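Local coordinates for protein terminal oxygenase component of carbazole 1,9a-dioxygenase (Nocardioides aromaticivorans, PDB 3GCF) that probably dihydroxylates carbazole at its 1 and 9a carbons, using electrons passed from a ferredoxin through a Rieske [2Fe-2S] cluster to a mononuclear iron, at residues A[171-176]-A[336-341]. Sequence-based numbering, arbitrary orientation.
With FE2 (Fe (II) ion), chain P.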
# COMPACT_ATOMS: atom_id res chain seq x y z
N ARG A 171 22.46 -2.90 4.26
CA ARG A 171 21.16 -3.43 3.88
C ARG A 171 20.13 -2.44 4.38
O ARG A 171 20.41 -1.62 5.26
CB ARG A 171 20.93 -4.80 4.51
CG ARG A 171 20.47 -4.75 5.97
CD ARG A 171 20.36 -6.13 6.59
NE ARG A 171 21.61 -6.59 7.17
CZ ARG A 171 21.79 -7.79 7.71
NH1 ARG A 171 20.79 -8.66 7.74
NH2 ARG A 171 22.96 -8.13 8.24
N THR A 172 18.93 -2.52 3.82
CA THR A 172 17.81 -1.66 4.19
C THR A 172 17.02 -2.31 5.32
O THR A 172 16.80 -3.51 5.30
CB THR A 172 16.89 -1.45 2.97
OG1 THR A 172 17.63 -0.81 1.92
CG2 THR A 172 15.68 -0.59 3.34
N VAL A 173 16.60 -1.51 6.30
CA VAL A 173 15.80 -1.99 7.43
C VAL A 173 14.53 -1.14 7.50
O VAL A 173 14.59 0.08 7.36
CB VAL A 173 16.56 -1.86 8.77
CG1 VAL A 173 15.68 -2.33 9.93
CG2 VAL A 173 17.85 -2.68 8.73
N GLN A 174 13.39 -1.79 7.70
CA GLN A 174 12.12 -1.08 7.74
C GLN A 174 11.74 -0.51 9.11
O GLN A 174 10.76 -0.93 9.71
CB GLN A 174 10.99 -1.99 7.24
CG GLN A 174 11.23 -2.65 5.88
CD GLN A 174 11.42 -1.65 4.74
OE1 GLN A 174 10.66 -0.70 4.61
NE2 GLN A 174 12.43 -1.88 3.90
N SER A 175 12.53 0.44 9.60
CA SER A 175 12.23 1.08 10.87
C SER A 175 12.94 2.42 10.86
O SER A 175 13.88 2.62 10.09
CB SER A 175 12.73 0.26 12.07
OG SER A 175 14.04 0.66 12.49
N ASN A 176 12.48 3.33 11.71
CA ASN A 176 13.11 4.63 11.82
C ASN A 176 14.56 4.34 12.23
O ASN A 176 14.82 3.33 12.89
CB ASN A 176 12.42 5.46 12.90
CG ASN A 176 13.04 6.83 13.06
OD1 ASN A 176 13.76 7.09 14.03
ND2 ASN A 176 12.76 7.72 12.12
N ASP A 336 18.80 -11.16 13.29
CA ASP A 336 17.67 -10.99 14.20
C ASP A 336 17.45 -9.54 14.62
O ASP A 336 16.33 -9.15 14.94
CB ASP A 336 17.83 -11.84 15.46
CG ASP A 336 17.62 -13.32 15.20
OD1 ASP A 336 16.76 -13.65 14.36
OD2 ASP A 336 18.31 -14.14 15.83
N ASP A 337 18.51 -8.74 14.62
CA ASP A 337 18.38 -7.34 14.99
C ASP A 337 17.48 -6.59 14.01
O ASP A 337 16.86 -5.59 14.38
CB ASP A 337 19.76 -6.65 15.04
CG ASP A 337 20.54 -6.99 16.30
OD1 ASP A 337 19.94 -6.99 17.39
OD2 ASP A 337 21.76 -7.24 16.20
N VAL A 338 17.40 -7.09 12.78
CA VAL A 338 16.58 -6.44 11.76
C VAL A 338 15.09 -6.50 12.11
O VAL A 338 14.44 -5.46 12.21
CB VAL A 338 16.82 -7.08 10.37
CG1 VAL A 338 15.88 -6.44 9.33
CG2 VAL A 338 18.27 -6.87 9.95
N TRP A 339 14.53 -7.69 12.32
CA TRP A 339 13.11 -7.74 12.65
C TRP A 339 12.84 -7.19 14.05
O TRP A 339 11.73 -6.74 14.34
CB TRP A 339 12.52 -9.16 12.51
CG TRP A 339 13.15 -10.25 13.34
CD1 TRP A 339 14.11 -11.14 12.93
CD2 TRP A 339 12.82 -10.61 14.68
NE1 TRP A 339 14.39 -12.03 13.93
CE2 TRP A 339 13.61 -11.73 15.02
CE3 TRP A 339 11.93 -10.10 15.64
CZ2 TRP A 339 13.54 -12.36 16.28
CZ3 TRP A 339 11.86 -10.72 16.89
CH2 TRP A 339 12.66 -11.84 17.20
N ALA A 340 13.85 -7.20 14.91
CA ALA A 340 13.68 -6.67 16.25
C ALA A 340 13.40 -5.17 16.14
O ALA A 340 12.54 -4.64 16.83
CB ALA A 340 14.94 -6.90 17.09
N ARG A 341 14.14 -4.50 15.27
CA ARG A 341 13.94 -3.07 15.07
C ARG A 341 12.56 -2.81 14.47
O ARG A 341 11.81 -1.97 14.95
CB ARG A 341 15.02 -2.51 14.13
CG ARG A 341 16.42 -2.54 14.70
CD ARG A 341 17.47 -2.20 13.66
NE ARG A 341 18.80 -2.60 14.10
CZ ARG A 341 19.90 -2.59 13.35
NH1 ARG A 341 19.84 -2.18 12.09
NH2 ARG A 341 21.05 -3.02 13.85
FE FE2 P . 21.67 -7.12 18.51
O HOH W 1 23.74 -7.06 18.75
O HOH W 2 21.92 -5.14 18.21
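Val-173 and Ser-175 meet Val-338 and Arg-341 in a buried, mostly apolar strand-on-helix contact in the Bet v 1-like (helix-grip) catalytic domain of a Rieske oxygenase. Strand 164-173 is an outermost strand of the seven-stranded antiparallel sheet within this chain, and helix 335-350 packs against its end. The axes of strand 171-173 and helix segment 336-341 come within 9.5 Å, their N-to-C directions 29° apart. Val-173 and Val-338 form the apolar centre, their CG1 methyls 4.2 Å apart. In Val-173 the CG1 is anti to the backbone N, chi1 178°, and it also reaches the CD of Arg-341. The Val-173 CG2 meets the Arg-341 NH1 at 3.9 Å, the two side chains crossing at about a right angle. The Arg-341 chain is extended from CG to NE, and its guanidinium finds its strongest polar partner in Asn-183. The Arg-171 CD and NH1 lie against the Val-338 CG2, NH1 at 3.8 Å. That NH1 also makes a salt bridge with Asp-335, and NH2 hydrogen-bonds to the Gln-302 OE1. The same helix carries Asp-337 to the catalytic iron. Asp-337 holds the iron with both carboxylate oxygens, OD1 at 2.1 Å and OD2 at 2.3 Å. His-189, His-193 and two waters complete the site, a facial triad of two histidines and one carboxylate. Past the strand, Gln-174 centres an inverse gamma turn, and Ser-175 follows beside Arg-341. An alanine at Ser-175 would probably leave a small gap beside the Arg-341 CB and the Asn-176 carbonyl without its hydroxyl partner. The Ser-175 OG lies 3.7 Å from the Arg-341 CB and donates a hydrogen bond to the Asn-176 O from 35° above the carbonyl plane.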